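PDB 4QTQ: XAC2610 protein from Xanthomonas axonopodis pv. citri, which probably serves as an immunity protein that inhibits a peptidoglycan hydrolase linked to a bacterial-killing type IV secretion system, and binds calcium. Local coordinates for residues Glu114-Gly119 with Met146-Phe151; Lys154-Thr159 with Thr173-Asn178; Cys166-Phe171 with Thr188-Asp193; Ile184-Glu189 with Lys200-Gln205. One frame throughout, in Å; residues are numbered along the deposited sequence. Where two conformers were deposited one is given.

Contacts 2, 3 and 4 follow one antiparallel sheet strand by strand. Contact 2 pairs strands 157-163 and 168-176, contact 3 pairs 168-176 with 181-190, and contact 4 pairs 181-190 with 198-205. Contacts 3 and 4 share Thr188 and Glu189 and have centres about 13 Å apart; the centres of contacts 2 and 3, both on strand 168-176, are about 23 Å apart. Contact 1, its centre about 19 Å from that of contact 2, fastens a loop of the neighbouring mixed sheet to the approach to this sheet, and its Phe151 packs on Leu158. The calcium ion, bound by Asp98, Asn100, Asp102, His104 and Asp106, is about 8 Å from the Leu176 side chain of contact 2.

Contact 1: Glu114-Gly119 with Met146-Phe151; sequences EGNYGG and MANGLF
Asn116 turns its CG anti to the backbone N (chi1 -156°), whereas Asn148 holds its CG beside its own N (chi1 -66°), and these choices place the two CG atoms so that the amides lie side by side, pointing the same way; their planes are 20° apart. Asn116 belongs to a tight glycine-rich turn that closes in a G1 beta bulge, Gly118 and Gly119 both facing Gly115. The turn lies in the loop between strands 106-112 and 121-128 of the mixed sheet; Asn148 lies in the loop that carries the chain from helix 138-143 into the antiparallel sheet, so the contact ties two sheets together through their connections. Asn116 ND2 donates to Asn148 OD1 at 2.7 Å, an almost straight bond that lies in both amide planes. Each amide nitrogen is also held by strand 157-163, Asn116 ND2 by Gly163 O and Asn148 ND2 by Thr161 OG1, which fixes the rotation of both groups.

The backbones add two bonds, one from each neighbour of Gly115. Met146 N donates to Glu114 O at 2.8 Å, and Asn116 N donates to Ala147 O, also at 2.8 Å, approaching from above the carbonyl plane. Between them Gly115 CA lies 3.6 Å from Ala147 O; a CB here would be tight against that oxygen and would clash with Gly119 O. The Met146 side chain leaves its backbone away from the glycine-rich turn, but bends at chi2 and chi3 and doubles back, crossing Asn116 at about a right angle until its CE methyl rests 3.3 Å from Asn116 OD1.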
# COMPACT_ATOMS: atom_id res chain seq x y z
N GLU A 114 -4.07 -9.61 -5.10
CA GLU A 114 -5.45 -9.30 -5.47
C GLU A 114 -5.55 -7.94 -6.19
O GLU A 114 -6.63 -7.39 -6.36
CB GLU A 114 -6.32 -9.27 -4.21
CG GLU A 114 -6.31 -10.53 -3.34
CD GLU A 114 -7.26 -10.42 -2.15
OE1 GLU A 114 -7.07 -9.53 -1.29
OE2 GLU A 114 -8.22 -11.20 -2.08
N GLY A 115 -4.41 -7.39 -6.59
CA GLY A 115 -4.41 -6.21 -7.41
C GLY A 115 -4.93 -6.56 -8.79
O GLY A 115 -5.13 -7.74 -9.12
N ASN A 116 -5.12 -5.52 -9.60
CA ASN A 116 -5.58 -5.69 -10.97
C ASN A 116 -4.71 -6.69 -11.73
O ASN A 116 -3.49 -6.63 -11.67
CB ASN A 116 -5.57 -4.34 -11.70
CG ASN A 116 -6.54 -4.29 -12.88
OD1 ASN A 116 -7.38 -5.17 -13.06
ND2 ASN A 116 -6.42 -3.25 -13.69
N TYR A 117 -5.36 -7.64 -12.41
CA TYR A 117 -4.66 -8.66 -13.19
C TYR A 117 -3.64 -9.45 -12.40
O TYR A 117 -2.61 -9.86 -12.93
CB TYR A 117 -4.04 -8.04 -14.46
CG TYR A 117 -5.12 -7.59 -15.39
CD1 TYR A 117 -5.85 -8.51 -16.14
CD2 TYR A 117 -5.48 -6.24 -15.49
CE1 TYR A 117 -6.88 -8.12 -16.98
CE2 TYR A 117 -6.51 -5.84 -16.33
CZ TYR A 117 -7.20 -6.78 -17.07
OH TYR A 117 -8.22 -6.40 -17.91
N GLY A 118 -3.93 -9.68 -11.12
CA GLY A 118 -3.05 -10.45 -10.26
C GLY A 118 -1.81 -9.74 -9.75
O GLY A 118 -0.88 -10.39 -9.25
N GLY A 119 -1.79 -8.42 -9.84
CA GLY A 119 -0.67 -7.64 -9.31
C GLY A 119 -0.71 -7.54 -7.80
O GLY A 119 -1.62 -8.08 -7.16
N MET A 146 -7.85 -4.90 -6.69
CA MET A 146 -8.15 -4.57 -8.09
C MET A 146 -7.53 -3.25 -8.58
O MET A 146 -7.84 -2.77 -9.67
CB MET A 146 -9.66 -4.61 -8.35
CG MET A 146 -10.27 -6.01 -8.31
SD MET A 146 -9.61 -7.19 -9.53
CE MET A 146 -9.81 -6.27 -11.06
N ALA A 147 -6.63 -2.67 -7.79
CA ALA A 147 -5.93 -1.47 -8.21
C ALA A 147 -4.72 -1.86 -9.05
O ALA A 147 -4.22 -2.99 -8.96
CB ALA A 147 -5.48 -0.66 -7.02
N ASN A 148 -4.23 -0.91 -9.84
CA ASN A 148 -3.02 -1.13 -10.62
C ASN A 148 -1.75 -1.04 -9.79
O ASN A 148 -0.67 -1.30 -10.30
CB ASN A 148 -2.95 -0.17 -11.80
CG ASN A 148 -4.05 -0.43 -12.80
OD1 ASN A 148 -4.52 -1.56 -12.92
ND2 ASN A 148 -4.49 0.61 -13.49
N GLY A 149 -1.90 -0.70 -8.52
CA GLY A 149 -0.79 -0.70 -7.59
C GLY A 149 -1.14 0.16 -6.40
O GLY A 149 -2.23 0.73 -6.33
N LEU A 150 -0.21 0.25 -5.46
CA LEU A 150 -0.40 1.06 -4.27
C LEU A 150 -0.78 2.50 -4.62
O LEU A 150 -0.25 3.08 -5.56
CB LEU A 150 0.87 1.05 -3.41
CG LEU A 150 0.81 1.69 -2.01
CD1 LEU A 150 -0.31 1.07 -1.18
CD2 LEU A 150 2.14 1.49 -1.31
N PHE A 151 -1.73 3.03 -3.86
CA PHE A 151 -2.19 4.40 -4.00
C PHE A 151 -1.10 5.43 -3.72
O PHE A 151 -0.06 5.11 -3.13
CB PHE A 151 -3.41 4.66 -3.08
CG PHE A 151 -3.25 4.14 -1.67
CD1 PHE A 151 -2.49 4.84 -0.75
CD2 PHE A 151 -3.85 2.95 -1.28
CE1 PHE A 151 -2.34 4.36 0.55
CE2 PHE A 151 -3.70 2.47 0.01
CZ PHE A 151 -2.95 3.18 0.93

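Contact 2: Lys154-Thr159 with Thr173-Asn178; sequences KGNMLT and TYELKN
Leu158 and Tyr174 supply the central backbone bonds, a reciprocal pair in which Leu158 N donates to Tyr174 O and Tyr174 N to Leu158 O, each at 2.8 Å. Two residue pairs along, past Met157 and Glu175, Leu176 N donates to Asn156 O at 2.9 Å. Softer CA-H...O contacts fill the non-hydrogen-bonded positions, as where Met157 CA lies 3.3 Å from Tyr174 O.

Apolar contacts divide between the two faces. Leu158 and Tyr174 look to the same side, where Leu158 CB meets Tyr174 CB at 4.1 Å and Leu158 CD1 also touches Leu176 CB. Helix 138-143 covers this side, Leu140 resting on both leucines and Ile143 on Tyr174. All of this belongs to the beta hairpin of strands 157-163 and 168-176, antiparallel with an angle of 149° between the short strand segments; a type II' turn from Lys154 to Met157 links the first of them to the edge strand 152-154. On the other face Met157, its chain bent at chi2, sends SD to Thr173 CG2 and lays its CE methyl against Glu175 CG at 3.9 Å. Thr159 and Thr173 stand side by side there, CG2 of the former against OG1 of the latter.

Polar side-chain contacts are slighter. Asn156 ND2 reaches Glu175 OE2 at 3.2 Å in a weak, bent hydrogen bond (123° at the hydrogen), the amide turned 83° from the carboxylate. The same OE2 has a second partner in Lys177 NZ, a long salt bridge of 3.9 Å.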
# COMPACT_ATOMS: atom_id res chain seq x y z
N LYS A 154 -1.60 12.62 -1.30
CA LYS A 154 -1.41 14.07 -1.47
C LYS A 154 -2.31 14.78 -0.46
O LYS A 154 -3.52 14.83 -0.64
CB LYS A 154 -1.79 14.49 -2.89
CG LYS A 154 -1.62 15.98 -3.20
CD LYS A 154 -2.51 16.43 -4.35
CE LYS A 154 -2.47 17.94 -4.54
NZ LYS A 154 -1.11 18.41 -4.91
N GLY A 155 -1.72 15.32 0.60
CA GLY A 155 -2.51 15.88 1.70
C GLY A 155 -3.39 14.82 2.31
O GLY A 155 -2.92 13.72 2.63
N ASN A 156 -4.69 15.11 2.44
CA ASN A 156 -5.66 14.12 2.90
C ASN A 156 -6.37 13.38 1.75
O ASN A 156 -7.39 12.72 1.97
CB ASN A 156 -6.67 14.75 3.87
CG ASN A 156 -7.68 15.65 3.18
OD1 ASN A 156 -7.41 16.22 2.12
ND2 ASN A 156 -8.86 15.78 3.79
N MET A 157 -5.81 13.49 0.54
CA MET A 157 -6.36 12.83 -0.65
C MET A 157 -5.48 11.66 -1.10
O MET A 157 -4.26 11.77 -1.18
CB MET A 157 -6.50 13.83 -1.80
CG MET A 157 -7.47 14.97 -1.53
SD MET A 157 -9.15 14.37 -1.24
CE MET A 157 -9.91 15.81 -0.48
N LEU A 158 -6.14 10.54 -1.39
CA LEU A 158 -5.49 9.33 -1.86
C LEU A 158 -6.00 9.01 -3.27
O LEU A 158 -7.20 8.98 -3.50
CB LEU A 158 -5.79 8.16 -0.92
CG LEU A 158 -4.92 8.01 0.33
CD1 LEU A 158 -4.88 9.27 1.20
CD2 LEU A 158 -5.40 6.83 1.16
N THR A 159 -5.09 8.76 -4.20
CA THR A 159 -5.48 8.41 -5.56
C THR A 159 -5.05 6.99 -5.92
O THR A 159 -4.01 6.50 -5.50
CB THR A 159 -4.90 9.40 -6.59
OG1 THR A 159 -3.51 9.59 -6.33
CG2 THR A 159 -5.60 10.74 -6.51
N THR A 173 -10.43 8.89 -6.32
CA THR A 173 -9.91 9.80 -5.32
C THR A 173 -10.68 9.54 -4.02
O THR A 173 -11.92 9.51 -4.01
CB THR A 173 -10.01 11.28 -5.75
OG1 THR A 173 -9.18 11.50 -6.91
CG2 THR A 173 -9.56 12.21 -4.63
N TYR A 174 -9.92 9.31 -2.95
CA TYR A 174 -10.45 9.06 -1.62
C TYR A 174 -10.02 10.21 -0.74
O TYR A 174 -8.89 10.70 -0.86
CB TYR A 174 -9.89 7.76 -1.03
CG TYR A 174 -10.33 6.52 -1.75
CD1 TYR A 174 -9.73 6.12 -2.94
CD2 TYR A 174 -11.36 5.74 -1.23
CE1 TYR A 174 -10.15 4.97 -3.60
CE2 TYR A 174 -11.78 4.59 -1.87
CZ TYR A 174 -11.18 4.22 -3.06
OH TYR A 174 -11.62 3.09 -3.69
N GLU A 175 -10.91 10.63 0.16
CA GLU A 175 -10.53 11.55 1.22
C GLU A 175 -10.36 10.71 2.47
O GLU A 175 -11.20 9.85 2.76
CB GLU A 175 -11.60 12.62 1.43
CG GLU A 175 -11.26 13.63 2.51
CD GLU A 175 -12.25 14.77 2.60
OE1 GLU A 175 -13.30 14.72 1.94
OE2 GLU A 175 -11.99 15.74 3.34
N LEU A 176 -9.27 10.95 3.18
CA LEU A 176 -9.00 10.23 4.41
C LEU A 176 -9.23 11.17 5.58
O LEU A 176 -8.55 12.18 5.69
CB LEU A 176 -7.57 9.70 4.45
CG LEU A 176 -7.27 8.84 5.69
CD1 LEU A 176 -7.79 7.41 5.53
CD2 LEU A 176 -5.78 8.82 5.95
N LYS A 177 -10.21 10.83 6.42
CA LYS A 177 -10.47 11.57 7.66
C LYS A 177 -10.57 10.57 8.80
O LYS A 177 -11.46 9.71 8.79
CB LYS A 177 -11.76 12.38 7.56
CG LYS A 177 -11.79 13.34 6.38
CD LYS A 177 -13.02 14.23 6.38
CE LYS A 177 -12.90 15.38 7.36
NZ LYS A 177 -13.51 16.61 6.79
N ASN A 178 -9.66 10.70 9.76
CA ASN A 178 -9.67 9.90 10.99
C ASN A 178 -9.71 8.39 10.73
O ASN A 178 -10.74 7.74 10.95
CB ASN A 178 -10.84 10.32 11.89
CG ASN A 178 -10.68 11.73 12.41
OD1 ASN A 178 -9.68 12.06 13.05
ND2 ASN A 178 -11.67 12.57 12.13

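Contact 3: Cys166-Phe171 with Thr188-Asp193; sequences CCIHVF and TEDTND
Phe171 CE2 lies 4.0 Å from Glu189 OE1, which comes in obliquely to the ring, and the carboxylate is turned 82° to the ring. On the face of the beta hairpin that carries His169 and Glu189, formed by strands 168-176 and 181-190, the imidazole of His169 reaches a water through ND1. That water donates to Glu189 O at 3.1 Å and bonds weakly to Thr191 OG1, so it bridges the two strands near the end of their pairing, although its separation from ND1 is short enough to leave that bond's length doubtful.

The backbones run antiparallel, and His169 and Glu189 form a hydrogen-bonded pair: His169 N donates to Glu189 O at 3.0 Å and Glu189 N to His169 O at 2.9 Å. Farther toward Cys167, Thr191 N gives its hydrogen to Cys167 O at 2.8 Å in an almost straight bond (175° at the hydrogen). Asp164 OD1 accepts from Ile168 N and, weakly, from the N of Cys166 and Cys167.

The opposite face is formed by Ile168, Val170, Thr188 and Asp190. Val170 and Thr188 lie side by side and point the same way, with Val170 CG2 against Thr188 OG1. Further along, the Ile168 side chain crosses those of Asp190 and Asn192 at a slant, CG1 lying 4.2 Å from Asp190 CG and 4.0 Å from Asn192 ND2. Those two residues are themselves joined in an Asx turn, where Asp190 OD1 accepts from Asn192 N and, more weakly, from Asn192 ND2.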
# COMPACT_ATOMS: atom_id res chain seq x y z
N CYS A 166 -6.40 -1.57 -20.79
CA CYS A 166 -6.50 -1.36 -22.22
C CYS A 166 -7.10 0.02 -22.52
O CYS A 166 -6.38 1.01 -22.58
CB CYS A 166 -7.34 -2.47 -22.88
SG CYS A 166 -6.62 -4.14 -22.82
N CYS A 167 -8.42 0.06 -22.66
CA CYS A 167 -9.20 1.20 -23.12
C CYS A 167 -10.16 1.75 -22.05
O CYS A 167 -10.86 2.73 -22.30
CB CYS A 167 -10.07 0.67 -24.25
SG CYS A 167 -10.60 -1.03 -23.88
N ILE A 168 -10.25 1.07 -20.91
CA ILE A 168 -11.06 1.55 -19.80
C ILE A 168 -10.12 1.81 -18.63
O ILE A 168 -9.42 0.92 -18.17
CB ILE A 168 -12.19 0.57 -19.42
CG1 ILE A 168 -13.23 0.55 -20.54
CG2 ILE A 168 -12.85 1.02 -18.12
CD1 ILE A 168 -14.35 -0.45 -20.34
N HIS A 169 -10.10 3.07 -18.18
CA HIS A 169 -9.28 3.49 -17.06
C HIS A 169 -10.18 4.14 -16.04
O HIS A 169 -11.03 4.96 -16.38
CB HIS A 169 -8.23 4.50 -17.51
CG HIS A 169 -7.32 3.97 -18.57
ND1 HIS A 169 -7.41 4.37 -19.89
CD2 HIS A 169 -6.31 3.07 -18.52
CE1 HIS A 169 -6.49 3.73 -20.60
NE2 HIS A 169 -5.82 2.93 -19.79
N VAL A 170 -9.97 3.77 -14.78
CA VAL A 170 -10.74 4.33 -13.67
C VAL A 170 -9.78 5.04 -12.73
O VAL A 170 -8.74 4.47 -12.36
CB VAL A 170 -11.54 3.26 -12.92
CG1 VAL A 170 -12.35 3.89 -11.79
CG2 VAL A 170 -12.44 2.51 -13.90
N PHE A 171 -10.10 6.28 -12.39
CA PHE A 171 -9.25 7.10 -11.54
C PHE A 171 -10.05 7.47 -10.31
O PHE A 171 -11.01 8.22 -10.39
CB PHE A 171 -8.77 8.36 -12.28
CG PHE A 171 -8.04 8.07 -13.56
CD1 PHE A 171 -6.69 7.79 -13.56
CD2 PHE A 171 -8.72 8.10 -14.78
CE1 PHE A 171 -6.02 7.52 -14.75
CE2 PHE A 171 -8.05 7.83 -15.96
CZ PHE A 171 -6.70 7.55 -15.95
N THR A 188 -14.24 7.64 -14.90
CA THR A 188 -14.13 6.50 -15.81
C THR A 188 -13.94 7.01 -17.24
O THR A 188 -14.78 7.76 -17.75
CB THR A 188 -15.39 5.60 -15.75
OG1 THR A 188 -15.59 5.15 -14.41
CG2 THR A 188 -15.23 4.38 -16.67
N GLU A 189 -12.84 6.62 -17.86
CA GLU A 189 -12.57 6.99 -19.25
C GLU A 189 -12.63 5.75 -20.12
O GLU A 189 -11.98 4.75 -19.82
CB GLU A 189 -11.20 7.63 -19.38
CG GLU A 189 -11.02 8.88 -18.53
CD GLU A 189 -9.85 9.73 -18.99
OE1 GLU A 189 -8.90 9.16 -19.59
OE2 GLU A 189 -9.89 10.96 -18.77
N ASP A 190 -13.41 5.82 -21.19
CA ASP A 190 -13.59 4.72 -22.14
C ASP A 190 -13.11 5.18 -23.52
O ASP A 190 -13.73 6.04 -24.16
CB ASP A 190 -15.07 4.31 -22.16
CG ASP A 190 -15.36 3.11 -23.07
OD1 ASP A 190 -14.57 2.81 -23.99
OD2 ASP A 190 -16.41 2.48 -22.84
N THR A 191 -11.99 4.61 -23.97
CA THR A 191 -11.37 4.94 -25.26
C THR A 191 -11.44 3.76 -26.24
O THR A 191 -10.57 3.61 -27.12
CB THR A 191 -9.91 5.39 -25.05
OG1 THR A 191 -9.90 6.54 -24.20
CG2 THR A 191 -9.23 5.78 -26.37
N ASN A 192 -12.46 2.91 -26.11
CA ASN A 192 -12.66 1.79 -27.05
C ASN A 192 -12.83 2.27 -28.50
O ASN A 192 -12.33 1.64 -29.44
CB ASN A 192 -13.83 0.90 -26.60
CG ASN A 192 -13.42 -0.11 -25.54
OD1 ASN A 192 -12.51 -0.91 -25.76
ND2 ASN A 192 -14.09 -0.09 -24.40
N ASP A 193 -13.57 3.38 -28.65
CA ASP A 193 -13.61 4.13 -29.90
C ASP A 193 -12.75 5.38 -29.73
O ASP A 193 -13.21 6.40 -29.19
CB ASP A 193 -15.06 4.51 -30.25
CG ASP A 193 -15.17 5.28 -31.57
OD1 ASP A 193 -14.13 5.61 -32.18
OD2 ASP A 193 -16.31 5.57 -31.99
O HOH W 1 -9.35 4.77 -21.45

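Contact 4: Ile184-Glu189 with Lys200-Gln205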
# COMPACT_ATOMS: atom_id res chain seq x y z
N ILE A 184 -14.56 9.81 -2.91
CA ILE A 184 -15.26 11.06 -3.20
C ILE A 184 -15.40 11.36 -4.70
O ILE A 184 -16.14 12.25 -5.08
CB ILE A 184 -14.59 12.27 -2.52
CG1 ILE A 184 -13.14 12.44 -2.98
CG2 ILE A 184 -14.67 12.14 -1.00
CD1 ILE A 184 -12.62 13.84 -2.74
N GLU A 185 -14.68 10.62 -5.54
CA GLU A 185 -14.68 10.86 -6.97
C GLU A 185 -14.18 9.64 -7.71
O GLU A 185 -13.14 9.07 -7.37
CB GLU A 185 -13.80 12.06 -7.32
CG GLU A 185 -13.91 12.50 -8.77
CD GLU A 185 -12.85 13.49 -9.15
OE1 GLU A 185 -11.77 13.06 -9.60
OE2 GLU A 185 -13.09 14.70 -8.99
N ARG A 186 -14.94 9.25 -8.73
CA ARG A 186 -14.53 8.19 -9.64
C ARG A 186 -14.67 8.72 -11.07
O ARG A 186 -15.77 9.08 -11.50
CB ARG A 186 -15.38 6.94 -9.45
CG ARG A 186 -14.93 5.78 -10.33
CD ARG A 186 -15.90 4.61 -10.39
NE ARG A 186 -16.29 4.07 -9.09
CZ ARG A 186 -15.53 3.33 -8.29
NH1 ARG A 186 -14.26 3.05 -8.60
NH2 ARG A 186 -16.02 2.88 -7.15
N LEU A 187 -13.54 8.77 -11.79
CA LEU A 187 -13.49 9.19 -13.18
C LEU A 187 -13.27 7.96 -14.06
O LEU A 187 -12.24 7.31 -13.94
CB LEU A 187 -12.34 10.19 -13.43
CG LEU A 187 -12.24 11.48 -12.61
CD1 LEU A 187 -11.18 12.40 -13.22
CD2 LEU A 187 -13.57 12.21 -12.51
N THR A 188 -14.24 7.64 -14.90
CA THR A 188 -14.13 6.50 -15.81
C THR A 188 -13.94 7.01 -17.24
O THR A 188 -14.78 7.76 -17.75
CB THR A 188 -15.39 5.60 -15.75
OG1 THR A 188 -15.59 5.15 -14.41
CG2 THR A 188 -15.23 4.38 -16.67
N GLU A 189 -12.84 6.62 -17.86
CA GLU A 189 -12.57 6.99 -19.25
C GLU A 189 -12.63 5.75 -20.12
O GLU A 189 -11.98 4.75 -19.82
CB GLU A 189 -11.20 7.63 -19.38
CG GLU A 189 -11.02 8.88 -18.53
CD GLU A 189 -9.85 9.73 -18.99
OE1 GLU A 189 -8.90 9.16 -19.59
OE2 GLU A 189 -9.89 10.96 -18.77
N LYS A 200 -16.92 9.49 -17.77
CA LYS A 200 -17.99 9.49 -16.78
C LYS A 200 -17.42 9.97 -15.46
O LYS A 200 -16.37 9.50 -15.03
CB LYS A 200 -18.57 8.09 -16.64
CG LYS A 200 -19.77 7.98 -15.72
CD LYS A 200 -20.66 6.82 -16.14
CE LYS A 200 -21.41 6.22 -14.98
NZ LYS A 200 -20.54 5.26 -14.24
N ILE A 201 -18.11 10.92 -14.83
CA ILE A 201 -17.68 11.49 -13.57
C ILE A 201 -18.72 11.16 -12.52
O ILE A 201 -19.90 11.47 -12.70
CB ILE A 201 -17.53 13.02 -13.65
CG1 ILE A 201 -16.60 13.43 -14.79
CG2 ILE A 201 -17.04 13.60 -12.32
CD1 ILE A 201 -16.75 14.88 -15.21
N GLU A 202 -18.30 10.51 -11.44
CA GLU A 202 -19.16 10.32 -10.27
C GLU A 202 -18.50 10.98 -9.07
O GLU A 202 -17.28 10.95 -8.93
CB GLU A 202 -19.38 8.85 -9.99
CG GLU A 202 -19.90 8.05 -11.17
CD GLU A 202 -19.80 6.57 -10.92
OE1 GLU A 202 -18.99 5.92 -11.59
OE2 GLU A 202 -20.49 6.07 -10.02
N ARG A 203 -19.32 11.58 -8.22
CA ARG A 203 -18.85 12.29 -7.03
C ARG A 203 -19.75 11.98 -5.85
O ARG A 203 -20.91 11.62 -6.03
CB ARG A 203 -18.85 13.79 -7.25
CG ARG A 203 -17.95 14.21 -8.38
CD ARG A 203 -17.44 15.63 -8.22
NE ARG A 203 -16.27 15.82 -9.09
CZ ARG A 203 -16.25 16.55 -10.21
NH1 ARG A 203 -17.32 17.21 -10.63
NH2 ARG A 203 -15.13 16.62 -10.92
N LEU A 204 -19.20 12.17 -4.65
CA LEU A 204 -19.91 11.89 -3.42
C LEU A 204 -20.80 13.09 -3.14
O LEU A 204 -20.31 14.21 -2.96
CB LEU A 204 -18.94 11.65 -2.26
CG LEU A 204 -19.54 11.43 -0.88
CD1 LEU A 204 -20.24 10.09 -0.82
CD2 LEU A 204 -18.48 11.54 0.21
N GLN A 205 -22.10 12.84 -3.08
CA GLN A 205 -23.08 13.89 -2.88
C GLN A 205 -24.22 13.33 -2.05
O GLN A 205 -24.76 12.28 -2.38
CB GLN A 205 -23.58 14.36 -4.25
CG GLN A 205 -24.46 15.59 -4.22
CD GLN A 205 -25.05 15.90 -5.58
OE1 GLN A 205 -24.44 15.62 -6.63
NE2 GLN A 205 -26.25 16.47 -5.58
O HOH W 2 -17.28 7.11 -13.22
O HOH W 3 -19.09 4.14 -7.93
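Leu187 and Ile201 make the close-packed part of the contact, side by side and pointing the same way, with Leu187 CD2 only 3.7 Å from Ile201 CG2. That CG2 methyl also sits over the centre of one face of the Arg203 guanidinium. The edge of the guanidinium is taken by Glu185: OE2 lies in its plane, 3.4 Å from both Arg203 NE and Arg203 NH2, a salt bridge whose two hydrogen bonds are weak. Strand 208-212 adds Val212 against Ile201 and Arg203.

The two segments belong to the beta hairpin of strands 181-190 and 198-205, whose short segments run antiparallel, 170° between their N-to-C directions. Paired bonds join Arg186 with Glu202 and Thr188 with Lys200. At the end of the pairing Leu204 N meets Ile184 O from above the carbonyl plane at 3.1 Å, beside a classic bulge where Ile184 and Glu185 both face Thr173 of the neighbouring strand 168-176.

The other face is polar and watered. Arg186 and Glu202 run alongside each other without forming a salt bridge, Arg186 CD lying 3.6 Å from Glu202 OE1; the guanidinium has its ionic partner in Asp172. One water accepts from Arg186 NE and donates to Glu202 OE2, bridging the pair. A second lies 2.6 Å from Glu202 OE1 and 2.8 Å from Thr188 OG1, while Lys200 NZ forms a salt bridge with a weak hydrogen bond to the same OE1 at 3.1 Å.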